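Local coordinates for protein aspergillopepsin II heavy chain (Aspergillus niger var. macrosporus, PDB 1Y43) that probably acts, together with its light chain, as an acid endopeptidase of the glutamic peptidase (G1) family that cleaves proteins, at residues B[11-25]-B[65-79]. Sequence-based numbering, arbitrary orientation.
Sequences VGIDGDTCETAILQT and VTVEATSKSSGSATV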
loop_
_atom_site.group_PDB
_atom_site.type_symbol
_atom_site.label_atom_id
_atom_site.label_comp_id
_atom_site.label_asym_id
_atom_site.label_seq_id
_atom_site.Cartn_x
_atom_site.Cartn_y
_atom_site.Cartn_z
ATOM N N VAL B 11 0.096 -2.060 1.826
ATOM C CA VAL B 11 -0.145 -3.476 1.574
ATOM C C VAL B 11 -1.619 -3.670 1.910
ATOM O O VAL B 11 -2.194 -2.937 2.745
ATOM C CB VAL B 11 0.723 -4.438 2.443
ATOM C CG1 VAL B 11 2.178 -4.273 2.099
ATOM C CG2 VAL B 11 0.453 -4.234 3.929
ATOM N N GLY B 12 -2.246 -4.622 1.249
ATOM C CA GLY B 12 -3.647 -4.839 1.518
ATOM C C GLY B 12 -4.212 -6.133 0.988
ATOM O O GLY B 12 -3.529 -6.903 0.302
ATOM N N ILE B 13 -5.440 -6.401 1.414
ATOM C CA ILE B 13 -6.203 -7.565 0.994
ATOM C C ILE B 13 -7.437 -7.038 0.242
ATOM O O ILE B 13 -8.124 -6.125 0.719
ATOM C CB ILE B 13 -6.665 -8.397 2.216
ATOM C CG1 ILE B 13 -5.435 -8.988 2.924
ATOM C CG2 ILE B 13 -7.633 -9.507 1.782
ATOM C CD1 ILE B 13 -5.752 -9.750 4.211
ATOM N N ASP B 14 -7.655 -7.587 -0.951
ATOM C CA ASP B 14 -8.788 -7.265 -1.811
ATOM C C ASP B 14 -8.773 -5.902 -2.478
ATOM O O ASP B 14 -7.782 -5.173 -2.389
ATOM C CB ASP B 14 -10.105 -7.545 -1.078
ATOM C CG ASP B 14 -10.279 -9.029 -0.767
ATOM O OD1 ASP B 14 -9.793 -9.859 -1.556
ATOM O OD2 ASP B 14 -10.889 -9.362 0.267
ATOM N N GLY B 15 -9.809 -5.624 -3.255
ATOM C CA GLY B 15 -9.887 -4.354 -3.951
ATOM C C GLY B 15 -9.657 -4.418 -5.453
ATOM O O GLY B 15 -9.984 -3.463 -6.152
ATOM N N ASP B 16 -9.089 -5.510 -5.959
ATOM C CA ASP B 16 -8.856 -5.619 -7.399
ATOM C C ASP B 16 -9.971 -6.433 -8.059
ATOM O O ASP B 16 -10.701 -5.910 -8.898
ATOM C CB ASP B 16 -7.479 -6.221 -7.694
ATOM C CG ASP B 16 -7.164 -6.264 -9.182
ATOM O OD1 ASP B 16 -7.894 -5.659 -9.995
ATOM O OD2 ASP B 16 -6.173 -6.908 -9.545
ATOM N N THR B 17 -10.082 -7.716 -7.719
ATOM C CA THR B 17 -11.149 -8.559 -8.270
ATOM C C THR B 17 -12.277 -8.733 -7.251
ATOM O O THR B 17 -13.305 -9.353 -7.535
ATOM C CB THR B 17 -10.638 -9.949 -8.721
ATOM O OG1 THR B 17 -10.042 -10.630 -7.613
ATOM C CG2 THR B 17 -9.609 -9.806 -9.829
ATOM N N CYS B 18 -12.048 -8.246 -6.036
ATOM C CA CYS B 18 -13.044 -8.304 -4.973
ATOM C C CYS B 18 -13.412 -6.845 -4.746
ATOM O O CYS B 18 -12.580 -6.066 -4.292
ATOM C CB CYS B 18 -12.437 -8.889 -3.707
ATOM S SG CYS B 18 -13.602 -8.776 -2.323
ATOM N N GLU B 19 -14.653 -6.482 -5.048
ATOM C CA GLU B 19 -15.093 -5.089 -4.955
ATOM C C GLU B 19 -15.769 -4.598 -3.683
ATOM O O GLU B 19 -15.995 -3.399 -3.535
ATOM C CB GLU B 19 -16.063 -4.774 -6.097
ATOM C CG GLU B 19 -15.764 -5.463 -7.416
ATOM C CD GLU B 19 -14.526 -4.922 -8.096
ATOM O OE1 GLU B 19 -14.285 -3.693 -8.027
ATOM O OE2 GLU B 19 -13.802 -5.737 -8.715
ATOM N N THR B 20 -16.104 -5.491 -2.772
ATOM C CA THR B 20 -16.827 -5.072 -1.583
ATOM C C THR B 20 -16.033 -4.461 -0.420
ATOM O O THR B 20 -16.617 -3.809 0.452
ATOM C CB THR B 20 -17.698 -6.238 -1.099
ATOM O OG1 THR B 20 -16.882 -7.414 -1.025
ATOM C CG2 THR B 20 -18.840 -6.500 -2.111
ATOM N N ALA B 21 -14.710 -4.647 -0.416
ATOM C CA ALA B 21 -13.877 -4.100 0.650
ATOM C C ALA B 21 -12.405 -4.180 0.332
ATOM O O ALA B 21 -11.995 -4.862 -0.610
ATOM C CB ALA B 21 -14.132 -4.840 1.953
ATOM N N ILE B 22 -11.633 -3.430 1.110
ATOM C CA ILE B 22 -10.185 -3.424 1.033
ATOM C C ILE B 22 -9.686 -3.161 2.440
ATOM O O ILE B 22 -10.103 -2.190 3.077
ATOM C CB ILE B 22 -9.574 -2.293 0.178
ATOM C CG1 ILE B 22 -10.264 -2.157 -1.172
ATOM C CG2 ILE B 22 -8.079 -2.579 -0.025
ATOM C CD1 ILE B 22 -9.640 -1.107 -2.071
ATOM N N LEU B 23 -8.858 -4.064 2.950
ATOM C CA LEU B 23 -8.242 -3.893 4.262
ATOM C C LEU B 23 -6.815 -3.463 3.881
ATOM O O LEU B 23 -6.058 -4.249 3.285
ATOM C CB LEU B 23 -8.229 -5.211 5.049
ATOM C CG LEU B 23 -7.299 -5.283 6.269
ATOM C CD1 LEU B 23 -7.555 -4.136 7.252
ATOM C CD2 LEU B 23 -7.472 -6.621 6.954
ATOM N N GLN B 24 -6.434 -2.237 4.241
ATOM C CA GLN B 24 -5.125 -1.730 3.839
ATOM C C GLN B 24 -4.525 -0.776 4.856
ATOM O O GLN B 24 -5.228 -0.200 5.688
ATOM C CB GLN B 24 -5.268 -0.986 2.511
ATOM C CG GLN B 24 -6.388 0.044 2.555
ATOM C CD GLN B 24 -6.676 0.716 1.220
ATOM O OE1 GLN B 24 -5.879 0.682 0.278
ATOM N NE2 GLN B 24 -7.813 1.363 1.189
ATOM N N THR B 25 -3.206 -0.665 4.822
ATOM C CA THR B 25 -2.499 0.224 5.729
ATOM C C THR B 25 -1.222 0.652 5.030
ATOM O O THR B 25 -0.619 -0.125 4.272
ATOM C CB THR B 25 -2.213 -0.436 7.096
ATOM O OG1 THR B 25 -1.882 0.583 8.050
ATOM C CG2 THR B 25 -1.042 -1.431 7.011
ATOM N N VAL B 65 4.819 -2.887 7.254
ATOM C CA VAL B 65 3.363 -2.807 7.296
ATOM C C VAL B 65 2.751 -4.197 7.176
ATOM O O VAL B 65 3.202 -5.024 6.375
ATOM C CB VAL B 65 2.792 -1.893 6.175
ATOM C CG1 VAL B 65 3.051 -0.434 6.507
ATOM C CG2 VAL B 65 3.395 -2.253 4.809
ATOM N N THR B 66 1.668 -4.417 7.914
ATOM C CA THR B 66 0.993 -5.705 7.923
ATOM C C THR B 66 -0.513 -5.571 8.104
ATOM O O THR B 66 -0.962 -4.772 8.929
ATOM C CB THR B 66 1.485 -6.538 9.137
ATOM O OG1 THR B 66 2.906 -6.694 9.072
ATOM C CG2 THR B 66 0.810 -7.901 9.190
ATOM N N VAL B 67 -1.281 -6.302 7.301
ATOM C CA VAL B 67 -2.735 -6.372 7.491
ATOM C C VAL B 67 -3.028 -7.860 7.712
ATOM O O VAL B 67 -2.385 -8.733 7.122
ATOM C CB VAL B 67 -3.604 -5.841 6.310
ATOM C CG1 VAL B 67 -3.496 -4.324 6.204
ATOM C CG2 VAL B 67 -3.267 -6.528 5.002
ATOM N N GLU B 68 -3.960 -8.141 8.611
ATOM C CA GLU B 68 -4.349 -9.506 8.938
ATOM C C GLU B 68 -5.868 -9.545 9.060
ATOM O O GLU B 68 -6.475 -8.642 9.643
ATOM C CB GLU B 68 -3.729 -9.921 10.275
ATOM C CG GLU B 68 -2.204 -10.058 10.272
ATOM C CD GLU B 68 -1.632 -10.397 11.660
ATOM O OE1 GLU B 68 -2.432 -10.689 12.590
ATOM O OE2 GLU B 68 -0.382 -10.371 11.832
ATOM N N ALA B 69 -6.477 -10.592 8.516
ATOM C CA ALA B 69 -7.926 -10.761 8.579
ATOM C C ALA B 69 -8.219 -11.959 9.465
ATOM O O ALA B 69 -7.723 -13.051 9.199
ATOM C CB ALA B 69 -8.492 -11.010 7.187
ATOM N N THR B 70 -8.984 -11.752 10.527
ATOM C CA THR B 70 -9.351 -12.850 11.418
ATOM C C THR B 70 -10.680 -13.489 10.972
ATOM O O THR B 70 -11.063 -14.574 11.430
ATOM C CB THR B 70 -9.396 -12.388 12.898
ATOM O OG1 THR B 70 -10.201 -11.212 13.013
ATOM C CG2 THR B 70 -7.986 -12.083 13.399
ATOM N N SER B 71 -11.385 -12.792 10.096
ATOM C CA SER B 71 -12.628 -13.262 9.510
ATOM C C SER B 71 -12.860 -12.315 8.332
ATOM O O SER B 71 -12.058 -11.397 8.100
ATOM C CB SER B 71 -13.794 -13.197 10.508
ATOM O OG SER B 71 -14.369 -11.911 10.585
ATOM N N LYS B 72 -13.927 -12.527 7.575
ATOM C CA LYS B 72 -14.208 -11.648 6.442
ATOM C C LYS B 72 -14.642 -10.243 6.868
ATOM O O LYS B 72 -14.685 -9.332 6.042
ATOM C CB LYS B 72 -15.247 -12.274 5.509
ATOM C CG LYS B 72 -14.703 -13.456 4.722
ATOM C CD LYS B 72 -15.791 -14.051 3.864
ATOM C CE LYS B 72 -15.320 -15.279 3.093
ATOM N NZ LYS B 72 -16.507 -16.121 2.707
ATOM N N SER B 73 -14.912 -10.067 8.162
ATOM C CA SER B 73 -15.338 -8.777 8.686
ATOM C C SER B 73 -14.574 -8.309 9.929
ATOM O O SER B 73 -15.065 -7.457 10.679
ATOM C CB SER B 73 -16.857 -8.775 8.950
ATOM O OG SER B 73 -17.259 -9.847 9.798
ATOM N N SER B 74 -13.373 -8.840 10.149
ATOM C CA SER B 74 -12.572 -8.441 11.305
ATOM C C SER B 74 -11.091 -8.650 11.013
ATOM O O SER B 74 -10.730 -9.488 10.181
ATOM C CB SER B 74 -12.975 -9.218 12.572
ATOM O OG SER B 74 -12.723 -10.607 12.463
ATOM N N GLY B 75 -10.251 -7.862 11.665
ATOM C CA GLY B 75 -8.818 -7.984 11.460
ATOM C C GLY B 75 -8.066 -6.821 12.067
ATOM O O GLY B 75 -8.585 -6.122 12.934
ATOM N N SER B 76 -6.869 -6.555 11.559
ATOM C CA SER B 76 -6.053 -5.476 12.085
ATOM C C SER B 76 -5.091 -4.914 11.036
ATOM O O SER B 76 -4.805 -5.546 10.007
ATOM C CB SER B 76 -5.245 -5.975 13.294
ATOM O OG SER B 76 -4.367 -7.026 12.913
ATOM N N ALA B 77 -4.610 -3.712 11.313
ATOM C CA ALA B 77 -3.656 -3.040 10.451
ATOM C C ALA B 77 -2.536 -2.595 11.378
ATOM O O ALA B 77 -2.813 -1.984 12.417
ATOM C CB ALA B 77 -4.304 -1.835 9.778
ATOM N N THR B 78 -1.297 -2.877 10.995
ATOM C CA THR B 78 -0.150 -2.516 11.812
ATOM C C THR B 78 0.937 -1.827 11.013
ATOM O O THR B 78 1.259 -2.242 9.889
ATOM C CB THR B 78 0.458 -3.769 12.464
ATOM O OG1 THR B 78 -0.523 -4.388 13.313
ATOM C CG2 THR B 78 1.720 -3.422 13.269
ATOM N N VAL B 79 1.473 -0.750 11.594
ATOM C CA VAL B 79 2.566 0.013 10.999
ATOM C C VAL B 79 3.678 0.076 12.042
ATOM O O VAL B 79 3.471 0.542 13.175
ATOM C CB VAL B 79 2.159 1.469 10.624
ATOM C CG1 VAL B 79 3.385 2.251 10.137
ATOM C CG2 VAL B 79 1.076 1.462 9.542
#
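Val67 packs against Ile13 and Leu23 at the middle of the contact between the hairpin strands of 11-25 and those of 65-79, its two methyls serving different partners. Val67 CG2, which sits between its own backbone N and carbonyl carbon (CG1 at chi1 -71°), meets Ile13 CG1 at 3.9 Å and also touches Gly12 CA. Val67 CG1 lies over Gln24 CA and against Thr25 CG2. The side chains of Leu23 and Val67 slide past each other in opposite directions, with Leu23 CG 3.7 Å from Val67 CB. Toward one end of the paired strands Val65 CG2 rests against both Val11 methyls, 3.6 Å from Val11 CG1; toward the other end Ile13 CD1 reaches Ala69 CB at 4.2 Å. Leu23 CD2 makes a van der Waals contact with Glu68 O at 3.5 Å.

Thr25 contributes mostly carbon. Thr25 CB packs on Ala77 CB at 3.7 Å, and CG2 nestles among Val65, Val67 and the carbonyl oxygens of Thr66 and Thr78. Thr25 OG1 stands anti to the backbone N (chi1 -163°), near Val79 CG2, and is hydrogen-bonded to Trp41 O.

Between the two segments there are no backbone hydrogen bonds; facing side chains join them, and strands 11-13 and 65-69 run at 11°, consistent with layers of a beta-sandwich and the concanavalin-like fold of the family. Strand 35-45 flanks 22-32 and places Trp44 beside Leu23, strand 86-92 adds Phe92 to the same side chain, and strand 62-69 continues its sheet through an antiparallel ladder with a strand of the other protein chain.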